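Local coordinates for protein copper-containing nitrite reductase (Thermus scotoductus, PDB 6HBE) that probably reduces nitrite to nitric oxide with electrons taken from cytochrome c, working as a copper-containing homotrimer of the multicopper oxidase family, at residues Gly118-Gly121 with Ile122-Thr126; Gly91-Gln94 with Pro95-Arg99; Lys141-Met144 with Glu145-Leu148; Phe185-Asp189 with Glu190-Val194. All coordinates share one frame; numbering follows the deposited sequence.

Contact 1: residues Gly118-Gly121 with Ile122-Thr126; sequences GGHG and IMAHT. With CU (copper (II) ion), chain N.
A copper site of type 1 composition is served here by the first turns of helix 120-126, where Gly121 and His125 meet one turn apart. His125 N gives a short hydrogen bond to Gly121 O (2.8 Å), and Gly121 O also packs 3.3 Å from His125 CB. The imidazole lies obliquely beside that oxygen and points ND1 away from it; His125 ND1 binds the copper at 2.0 Å. Chi1 of -74° sets CG beside the backbone N and anti to the carbonyl carbon, which turns the ring toward the metal. His75, Cys115 and Gln130 supply the other ligands. The far ring nitrogen, NE2, is hydrogen-bonded to Glu385, which fixes the rotation of the ring, and Phe44 stacks on it.

Two glycines, Gly118 and Gly119, lead into the helix, and Gly121 lies in its first turn. Ile122 N reaches Gly119 O at 3.3 Å from well above the carbonyl plane, whereas Ala124 N meets His120 O at 3.1 Å within that carbonyl's plane. Ile122 lays CG1 alongside Gly119 O (3.5 Å). Met123, its chain bent at chi2 and chi3, curls back until its CE lies 3.8 Å from Gly119 O. Further on, Thr126 OG1 turns back onto Ile122 O at 2.8 Å, from the face of that carbonyl opposite the one Thr126 N uses. Phe269 of a second subunit packs on Ile122, Met123 and Thr126. A Cys-to-His ligand segment after strand 109-114, its histidine carried on a helix, is typical of the N-terminal cupredoxin domain of copper nitrite reductases.

Contact 2: residues Gly91-Gln94 with Pro95-Arg99; sequences GNVQ and PGETR
Arg99 folds back over Val93 and reaches the carbonyl of Gly91, and this is the tight half of the contact. A bend at chi2 (-75°) brings the guanidinium round so that Val93 CG2 sits over the centre of one face, 3.8 Å above the plane. Along the edge of the same group, Arg99 NH1 donates to Gly91 O at 2.9 Å, and NH2 adds a weak bond to that oxygen. NH1 is also hydrogen-bonded to Phe89 O, so the arginine collects carbonyls at the end of helix 87-90. On its other edge Arg99 NE holds Glu97 OE1 in a salt bridge of 2.8 Å; the nitrogen comes from above the carboxylate plane, although the oxygen lies in the guanidinium plane.

Glu97 uses its second oxygen as well. With the chain extended beyond CG, Glu97 OE2 reaches Gln94 N (3.0 Å), which meets the oxygen on its anti side. A leucine in place of Arg99 would probably leave the Glu97 carboxylate without its charge mate and the carbonyls of Phe89 and Gly91 without this donor.

The other side is looser and faces solvent. Gln94, Pro95 and Gly96 are exposed; the Gln94 side chain and the proline ring run next to each other in the same direction, with Thr74 as neighbour. Glu97 N closes the turn on Gln94 O at 3.0 Å, and Gly96 takes the positive phi of its third position. The result is a type II beta turn leading into strand 98-104, an outermost strand of a cupredoxin sheet.

Contact 3: residues Lys141-Met144 with Glu145-Leu148; sequences KYRM and EREL
Arg146 N bonds Tyr142 O at 3.1 Å, almost straight (168°), and Glu147 and Leu148 repeat the step onto Arg143 and Met144, making the short alpha helix 143-148 with Tyr142 as N-cap residue. Glu252 of strand 248-254 accepts from Met144 N at this end. Arg143, extended from CG to NE, and Glu147 form an i to i+4 salt bridge: Arg143 NE to Glu147 OE2 is 3.0 Å, the donor arriving from above the carboxylate plane, with the guanidinium and carboxylate planes 72° apart. Glu147 OE1 turns instead to Tyr224 OH. An alanine at Arg143 would probably leave Glu147 OE2 without its charge mate and take away the CG that lies against Arg146 NH2. The Arg146 guanidinium has one face over Arg143 CA.

Lys141 NZ pairs more loosely with Glu145 OE2 (3.6 Å), the other oxygen of that glutamate being engaged by Arg201. Water 3 takes the Tyr142 N-H and donates to Glu145 OE1. On the inner side Met144 and Leu148 run abreast toward Tyr199 and Arg254, Met144 CG to Leu148 CD1 3.7 Å. Water 2 accepts from Arg146 NH1 at 3.0 Å and donates to Lys141 O at 2.9 Å.

Contact 4: residues Phe185-Asp189 with Glu190-Val194; sequences FRYVD and EPIPV
Tyr187 and Ile192 are brought together by matching first torsions: chi1 of -53° puts Tyr187 CG beside its own backbone N, and chi1 of -64° does the same for Ile192 CG1. The isoleucine chain then runs on extended, and Ile192 CD1 comes over the Tyr187 ring in a CH-pi contact, 4.1 Å from the centroid and 23° off the normal, shifted toward the rim. Ile192 CG1 lies 3.8 Å from Tyr187 CD1. The opposite face of the ring is taken by Arg186 CG, over its centre, so the phenol is sandwiched between aliphatic groups while Glu190 O sits at its edge. Its hydroxyl is hydrogen-bonded to Asn181.

All this happens where the short helix 186-189 gives way to strand 192-194, an outermost strand of a sheet in the second cupredoxin domain, paired in parallel with strand 277-282. Glu190 N bonds Arg186 O at 3.0 Å as the chain leaves the helix, and Pro191 CA leans on Tyr187 O in a CA-H...O contact of 3.4 Å. Water carries the polar side: water 4 donates to Arg186 O and Glu190 OE1, and water 5 accepts from Arg186 NE (3.0 Å) and donates to Glu190 OE1 (2.8 Å). Arg186 NH1 is hydrogen-bonded to Asn181 O and Glu295 O. Asp189 OD2 reaches Gln37, a ligand of the bound calcium, and Leu381 of a third subunit packs against Val188 and Asp189.

From the N terminus the order is contact 2, contact 1, contact 3, contact 4; each is local and closes before the next opens, so none nest or cross. Contact 2 turns the chain from helix 87-90 into strand 98-104. After strand 109-114, contact 1 starts the helix that carries a copper ligand; the two centres are about 15 Å apart, and Val93 of contact 2 lies about 5 Å, side chain to side chain, from His75, which shares that copper. Strand 131-137 then leads out to contact 3, whose helix packs on strands 199-208 and 248-254, its centre about 40 Å from that of contact 1. Contact 4 joins helix 186-189 to an outermost strand of another sheet.

Contact 1: residues Gly118-Gly121 with Ile122-Thr126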
loop_
_atom_site.group_PDB
_atom_site.type_symbol
_atom_site.label_atom_id
_atom_site.label_comp_id
_atom_site.label_asym_id
_atom_site.label_seq_id
_atom_site.Cartn_x
_atom_site.Cartn_y
_atom_site.Cartn_z
ATOM N N GLY C 118 23.906 5.699 -7.908
ATOM C CA GLY C 118 23.425 5.756 -9.270
ATOM C C GLY C 118 22.596 4.511 -9.526
ATOM O O GLY C 118 22.736 3.485 -8.829
ATOM N N GLY C 119 21.739 4.608 -10.523
ATOM C CA GLY C 119 20.920 3.465 -10.973
ATOM C C GLY C 119 20.142 2.763 -9.885
ATOM O O GLY C 119 19.498 3.422 -9.055
ATOM N N HIS C 120 20.255 1.427 -9.864
ATOM C CA HIS C 120 19.551 0.560 -8.947
ATOM C C HIS C 120 19.856 0.937 -7.491
ATOM O O HIS C 120 18.989 0.841 -6.621
ATOM C CB HIS C 120 19.992 -0.877 -9.220
ATOM C CG HIS C 120 19.325 -1.914 -8.363
ATOM N ND1 HIS C 120 18.016 -2.317 -8.546
ATOM C CD2 HIS C 120 19.806 -2.668 -7.349
ATOM C CE1 HIS C 120 17.727 -3.270 -7.680
ATOM N NE2 HIS C 120 18.791 -3.497 -6.938
ATOM N N GLY C 121 21.093 1.362 -7.237
ATOM C CA GLY C 121 21.544 1.594 -5.887
ATOM C C GLY C 121 20.914 2.753 -5.190
ATOM O O GLY C 121 20.950 2.790 -3.968
ATOM N N ILE C 122 20.416 3.734 -5.942
ATOM C CA ILE C 122 19.687 4.864 -5.357
ATOM C C ILE C 122 18.578 4.308 -4.451
ATOM O O ILE C 122 18.543 4.627 -3.231
ATOM C CB ILE C 122 19.089 5.809 -6.423
ATOM C CG1 ILE C 122 20.194 6.417 -7.317
ATOM C CG2 ILE C 122 18.221 6.888 -5.759
ATOM C CD1 ILE C 122 19.664 7.134 -8.545
ATOM N N MET C 123 17.749 3.427 -5.030
ATOM C CA MET C 123 16.616 2.803 -4.317
ATOM C C MET C 123 17.101 1.810 -3.277
ATOM O O MET C 123 16.660 1.877 -2.104
ATOM C CB MET C 123 15.642 2.120 -5.308
ATOM C CG MET C 123 14.920 3.100 -6.242
ATOM S SD MET C 123 15.893 3.736 -7.651
ATOM C CE MET C 123 15.904 2.305 -8.738
ATOM N N ALA C 124 18.080 0.960 -3.634
ATOM C CA ALA C 124 18.515 -0.092 -2.690
ATOM C C ALA C 124 19.218 0.464 -1.439
ATOM O O ALA C 124 18.957 0.006 -0.313
ATOM C CB ALA C 124 19.391 -1.136 -3.381
ATOM N N HIS C 125 20.058 1.474 -1.604
ATOM C CA HIS C 125 20.759 2.077 -0.435
ATOM C C HIS C 125 19.861 2.946 0.441
ATOM O O HIS C 125 20.011 2.963 1.664
ATOM C CB HIS C 125 21.977 2.908 -0.864
ATOM C CG HIS C 125 23.142 2.086 -1.309
ATOM N ND1 HIS C 125 24.447 2.459 -1.051
ATOM C CD2 HIS C 125 23.207 0.925 -1.998
ATOM C CE1 HIS C 125 25.268 1.566 -1.587
ATOM N NE2 HIS C 125 24.543 0.622 -2.158
ATOM N N THR C 126 18.958 3.707 -0.170
ATOM C CA THR C 126 18.076 4.601 0.601
ATOM C C THR C 126 17.235 3.797 1.587
ATOM O O THR C 126 17.140 4.124 2.801
ATOM C CB THR C 126 17.232 5.477 -0.327
ATOM O OG1 THR C 126 18.092 6.371 -1.055
ATOM C CG2 THR C 126 16.203 6.298 0.468
HETATM CU CU CU N . 24.992 4.249 -0.275
#

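Contact 2: residues Gly91-Gln94 with Pro95-Arg99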
loop_
_atom_site.group_PDB
_atom_site.type_symbol
_atom_site.label_atom_id
_atom_site.label_comp_id
_atom_site.label_asym_id
_atom_site.label_seq_id
_atom_site.Cartn_x
_atom_site.Cartn_y
_atom_site.Cartn_z
ATOM N N GLY C 91 27.704 11.555 -7.549
ATOM C CA GLY C 91 27.384 10.151 -7.778
ATOM C C GLY C 91 28.584 9.266 -7.930
ATOM O O GLY C 91 29.686 9.752 -8.213
ATOM N N ASN C 92 28.373 7.959 -7.735
ATOM C CA ASN C 92 29.373 6.918 -8.013
ATOM C C ASN C 92 30.704 7.164 -7.283
ATOM O O ASN C 92 31.810 7.170 -7.884
ATOM C CB ASN C 92 29.590 6.787 -9.539
ATOM C CG ASN C 92 30.258 5.490 -9.943
ATOM O OD1 ASN C 92 30.274 4.500 -9.218
ATOM N ND2 ASN C 92 30.816 5.493 -11.142
ATOM N N VAL C 93 30.587 7.348 -5.972
ATOM C CA VAL C 93 31.721 7.709 -5.131
ATOM C C VAL C 93 32.354 6.430 -4.629
ATOM O O VAL C 93 31.797 5.733 -3.797
ATOM C CB VAL C 93 31.287 8.634 -3.970
ATOM C CG1 VAL C 93 32.502 9.069 -3.146
ATOM C CG2 VAL C 93 30.564 9.852 -4.532
ATOM N N GLN C 94 33.562 6.133 -5.114
ATOM C CA GLN C 94 34.236 4.873 -4.783
ATOM C C GLN C 94 34.743 4.837 -3.326
ATOM O O GLN C 94 34.954 5.888 -2.707
ATOM C CB GLN C 94 35.427 4.641 -5.754
ATOM C CG GLN C 94 35.052 4.569 -7.230
ATOM C CD GLN C 94 34.180 3.367 -7.558
ATOM O OE1 GLN C 94 34.528 2.225 -7.251
ATOM N NE2 GLN C 94 33.036 3.617 -8.181
ATOM N N PRO C 95 34.947 3.630 -2.770
ATOM C CA PRO C 95 35.503 3.511 -1.423
ATOM C C PRO C 95 36.766 4.373 -1.224
ATOM O O PRO C 95 37.664 4.361 -2.077
ATOM C CB PRO C 95 35.848 2.022 -1.311
ATOM C CG PRO C 95 34.916 1.345 -2.272
ATOM C CD PRO C 95 34.720 2.312 -3.397
ATOM N N GLY C 96 36.785 5.161 -0.154
ATOM C CA GLY C 96 37.906 6.013 0.168
ATOM C C GLY C 96 37.961 7.334 -0.574
ATOM O O GLY C 96 38.833 8.147 -0.280
ATOM N N GLU C 97 37.053 7.579 -1.506
ATOM C CA GLU C 97 37.055 8.821 -2.287
ATOM C C GLU C 97 36.375 9.972 -1.522
ATOM O O GLU C 97 35.535 9.707 -0.633
ATOM C CB GLU C 97 36.346 8.562 -3.618
ATOM C CG GLU C 97 36.620 9.588 -4.687
ATOM C CD GLU C 97 35.967 9.296 -6.041
ATOM O OE1 GLU C 97 36.054 10.213 -6.901
ATOM O OE2 GLU C 97 35.356 8.215 -6.261
ATOM N N THR C 98 36.722 11.224 -1.898
ATOM C CA THR C 98 36.090 12.458 -1.430
ATOM C C THR C 98 35.564 13.298 -2.607
ATOM O O THR C 98 36.197 13.364 -3.666
ATOM C CB THR C 98 37.086 13.311 -0.580
ATOM O OG1 THR C 98 37.446 12.582 0.590
ATOM C CG2 THR C 98 36.466 14.614 -0.112
ATOM N N ARG C 99 34.395 13.917 -2.444
ATOM C CA ARG C 99 33.932 14.947 -3.381
ATOM C C ARG C 99 33.633 16.237 -2.655
ATOM O O ARG C 99 33.227 16.227 -1.504
ATOM C CB ARG C 99 32.670 14.513 -4.145
ATOM C CG ARG C 99 32.762 13.162 -4.859
ATOM C CD ARG C 99 33.589 13.186 -6.148
ATOM N NE ARG C 99 33.710 11.820 -6.700
ATOM C CZ ARG C 99 32.754 11.207 -7.404
ATOM N NH1 ARG C 99 31.608 11.826 -7.704
ATOM N NH2 ARG C 99 32.939 9.958 -7.815
#

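Contact 3: residues Lys141-Met144 with Glu145-Leu148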
loop_
_atom_site.group_PDB
_atom_site.type_symbol
_atom_site.label_atom_id
_atom_site.label_comp_id
_atom_site.label_asym_id
_atom_site.label_seq_id
_atom_site.Cartn_x
_atom_site.Cartn_y
_atom_site.Cartn_z
ATOM N N LYS C 141 8.873 35.733 6.208
ATOM C CA LYS C 141 8.487 35.038 7.450
ATOM C C LYS C 141 7.132 34.314 7.304
ATOM O O LYS C 141 6.258 34.779 6.586
ATOM C CB LYS C 141 8.477 36.018 8.626
ATOM C CG LYS C 141 9.877 36.552 8.910
ATOM C CD LYS C 141 9.925 37.474 10.116
ATOM C CE LYS C 141 11.324 38.048 10.323
ATOM N NZ LYS C 141 12.346 36.978 10.510
ATOM N N TYR C 142 6.988 33.154 7.957
ATOM C CA TYR C 142 5.721 32.399 7.958
ATOM C C TYR C 142 4.639 33.227 8.674
ATOM O O TYR C 142 4.947 34.125 9.478
ATOM C CB TYR C 142 5.905 31.007 8.641
ATOM C CG TYR C 142 6.834 30.046 7.885
ATOM C CD1 TYR C 142 6.409 29.385 6.720
ATOM C CD2 TYR C 142 8.119 29.789 8.344
ATOM C CE1 TYR C 142 7.264 28.512 6.035
ATOM C CE2 TYR C 142 8.978 28.924 7.674
ATOM C CZ TYR C 142 8.556 28.281 6.525
ATOM O OH TYR C 142 9.439 27.436 5.875
ATOM N N ARG C 143 3.376 32.938 8.381
ATOM C CA ARG C 143 2.269 33.790 8.807
ATOM C C ARG C 143 2.120 33.988 10.328
ATOM O O ARG C 143 1.900 35.135 10.775
ATOM C CB ARG C 143 0.972 33.302 8.164
ATOM C CG ARG C 143 -0.273 34.055 8.579
ATOM C CD ARG C 143 -1.421 33.766 7.636
ATOM N NE ARG C 143 -2.694 33.959 8.298
ATOM C CZ ARG C 143 -3.872 33.690 7.758
ATOM N NH1 ARG C 143 -3.959 33.249 6.509
ATOM N NH2 ARG C 143 -4.971 33.869 8.480
ATOM N N MET C 144 2.240 32.918 11.127
ATOM C CA MET C 144 2.102 33.032 12.586
ATOM C C MET C 144 3.267 33.817 13.219
ATOM O O MET C 144 3.072 34.523 14.208
ATOM C CB MET C 144 1.948 31.664 13.281
ATOM C CG MET C 144 1.496 31.760 14.754
ATOM S SD MET C 144 1.182 30.137 15.532
ATOM C CE MET C 144 -0.413 29.738 14.806
ATOM N N GLU C 145 4.477 33.691 12.681
ATOM C CA GLU C 145 5.596 34.542 13.136
ATOM C C GLU C 145 5.307 36.018 12.837
ATOM O O GLU C 145 5.467 36.868 13.708
ATOM C CB GLU C 145 6.928 34.136 12.504
ATOM C CG GLU C 145 8.087 35.094 12.837
ATOM C CD GLU C 145 9.487 34.490 12.700
ATOM O OE1 GLU C 145 9.659 33.297 12.343
ATOM O OE2 GLU C 145 10.453 35.234 12.974
ATOM N N ARG C 146 4.862 36.312 11.629
ATOM C CA ARG C 146 4.529 37.692 11.252
ATOM C C ARG C 146 3.462 38.243 12.198
ATOM O O ARG C 146 3.682 39.283 12.830
ATOM C CB ARG C 146 4.074 37.788 9.789
ATOM C CG ARG C 146 3.706 39.209 9.359
ATOM C CD ARG C 146 3.357 39.365 7.875
ATOM N NE ARG C 146 2.131 38.652 7.484
ATOM C CZ ARG C 146 2.047 37.518 6.775
ATOM N NH1 ARG C 146 3.121 36.871 6.324
ATOM N NH2 ARG C 146 0.842 37.013 6.518
ATOM N N GLU C 147 2.339 37.526 12.314
ATOM C CA GLU C 147 1.214 37.909 13.190
ATOM C C GLU C 147 1.557 38.099 14.667
ATOM O O GLU C 147 1.020 39.006 15.296
ATOM C CB GLU C 147 0.034 36.916 13.065
ATOM C CG GLU C 147 -0.696 36.984 11.714
ATOM C CD GLU C 147 -1.724 35.873 11.512
ATOM O OE1 GLU C 147 -1.762 34.898 12.287
ATOM O OE2 GLU C 147 -2.525 35.965 10.584
ATOM N N LEU C 148 2.417 37.259 15.237
ATOM C CA LEU C 148 2.763 37.381 16.653
ATOM C C LEU C 148 3.935 38.335 16.929
ATOM O O LEU C 148 4.153 38.732 18.081
ATOM C CB LEU C 148 3.055 35.995 17.256
ATOM C CG LEU C 148 1.869 35.012 17.246
ATOM C CD1 LEU C 148 2.335 33.658 17.769
ATOM C CD2 LEU C 148 0.695 35.519 18.072
HETATM O O HOH W 1 5.505 37.360 6.456
HETATM O O HOH W 2 3.990 34.447 4.883
HETATM O O HOH W 3 9.447 32.606 9.506
#

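Contact 4: residues Phe185-Asp189 with Glu190-Val194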
loop_
_atom_site.group_PDB
_atom_site.type_symbol
_atom_site.label_atom_id
_atom_site.label_comp_id
_atom_site.label_asym_id
_atom_site.label_seq_id
_atom_site.Cartn_x
_atom_site.Cartn_y
_atom_site.Cartn_z
ATOM N N PHE C 185 8.574 4.575 18.880
ATOM C CA PHE C 185 7.958 5.207 20.068
ATOM C C PHE C 185 8.982 6.015 20.916
ATOM O O PHE C 185 8.833 6.173 22.141
ATOM C CB PHE C 185 7.223 4.144 20.917
ATOM C CG PHE C 185 6.159 3.381 20.139
ATOM C CD1 PHE C 185 5.106 4.070 19.505
ATOM C CD2 PHE C 185 6.178 1.984 20.060
ATOM C CE1 PHE C 185 4.134 3.396 18.764
ATOM C CE2 PHE C 185 5.201 1.316 19.333
ATOM C CZ PHE C 185 4.178 2.021 18.699
ATOM N N ARG C 186 9.984 6.562 20.230
ATOM C CA ARG C 186 11.041 7.389 20.853
ATOM C C ARG C 186 10.496 8.453 21.815
ATOM O O ARG C 186 11.022 8.633 22.919
ATOM C CB ARG C 186 11.814 8.092 19.727
ATOM C CG ARG C 186 12.936 8.914 20.216
ATOM C CD ARG C 186 13.837 9.329 19.084
ATOM N NE ARG C 186 14.901 10.084 19.707
ATOM C CZ ARG C 186 15.998 10.512 19.110
ATOM N NH1 ARG C 186 16.233 10.268 17.833
ATOM N NH2 ARG C 186 16.876 11.203 19.823
ATOM N N TYR C 187 9.446 9.157 21.380
ATOM C CA TYR C 187 8.886 10.264 22.136
ATOM C C TYR C 187 7.652 9.858 22.968
ATOM O O TYR C 187 6.969 10.710 23.530
ATOM C CB TYR C 187 8.625 11.475 21.229
ATOM C CG TYR C 187 9.853 11.897 20.430
ATOM C CD1 TYR C 187 10.968 12.459 21.061
ATOM C CD2 TYR C 187 9.906 11.725 19.041
ATOM C CE1 TYR C 187 12.120 12.810 20.347
ATOM C CE2 TYR C 187 11.054 12.073 18.299
ATOM C CZ TYR C 187 12.158 12.645 18.948
ATOM O OH TYR C 187 13.302 13.000 18.234
ATOM N N VAL C 188 7.386 8.552 23.066
ATOM C CA VAL C 188 6.625 8.002 24.208
ATOM C C VAL C 188 7.593 7.766 25.374
ATOM O O VAL C 188 7.318 8.192 26.516
ATOM C CB VAL C 188 5.849 6.706 23.849
ATOM C CG1 VAL C 188 5.069 6.178 25.041
ATOM C CG2 VAL C 188 4.875 6.973 22.701
ATOM N N ASP C 189 8.722 7.085 25.095
ATOM C CA ASP C 189 9.739 6.790 26.107
ATOM C C ASP C 189 10.321 8.078 26.704
ATOM O O ASP C 189 10.635 8.111 27.903
ATOM C CB ASP C 189 10.900 5.966 25.535
ATOM C CG ASP C 189 10.490 4.551 25.112
ATOM O OD1 ASP C 189 9.464 4.039 25.547
ATOM O OD2 ASP C 189 11.221 3.962 24.313
ATOM N N GLU C 190 10.476 9.112 25.873
ATOM C CA GLU C 190 10.979 10.414 26.294
ATOM C C GLU C 190 10.084 11.520 25.732
ATOM O O GLU C 190 10.389 12.108 24.672
ATOM C CB GLU C 190 12.442 10.623 25.848
ATOM C CG GLU C 190 13.466 9.668 26.431
ATOM C CD GLU C 190 14.887 9.918 25.904
ATOM O OE1 GLU C 190 15.251 9.454 24.793
ATOM O OE2 GLU C 190 15.672 10.589 26.614
ATOM N N PRO C 191 8.968 11.829 26.430
ATOM C CA PRO C 191 8.046 12.864 25.918
ATOM C C PRO C 191 8.669 14.265 25.779
ATOM O O PRO C 191 9.580 14.615 26.536
ATOM C CB PRO C 191 6.885 12.850 26.930
ATOM C CG PRO C 191 6.970 11.516 27.608
ATOM C CD PRO C 191 8.429 11.159 27.634
ATOM N N ILE C 192 8.220 15.018 24.792
ATOM C CA ILE C 192 8.755 16.362 24.485
ATOM C C ILE C 192 8.067 17.460 25.351
ATOM O O ILE C 192 6.847 17.654 25.251
ATOM C CB ILE C 192 8.600 16.675 22.990
ATOM C CG1 ILE C 192 9.427 15.709 22.133
ATOM C CG2 ILE C 192 8.973 18.130 22.684
ATOM C CD1 ILE C 192 9.036 15.704 20.658
ATOM N N PRO C 193 8.818 18.145 26.245
ATOM C CA PRO C 193 8.134 19.127 27.112
ATOM C C PRO C 193 7.733 20.385 26.347
ATOM O O PRO C 193 8.538 20.925 25.613
ATOM C CB PRO C 193 9.207 19.468 28.192
ATOM C CG PRO C 193 10.176 18.312 28.153
ATOM C CD PRO C 193 10.207 17.919 26.688
ATOM N N VAL C 194 6.482 20.819 26.525
ATOM C CA VAL C 194 5.957 22.068 25.972
ATOM C C VAL C 194 5.093 22.748 27.043
ATOM O O VAL C 194 4.769 22.143 28.050
ATOM C CB VAL C 194 5.120 21.837 24.676
ATOM C CG1 VAL C 194 5.957 21.108 23.595
ATOM C CG2 VAL C 194 3.793 21.132 24.947
HETATM O O HOH W 4 13.540 7.624 23.648
HETATM O O HOH W 5 14.567 11.071 22.570
#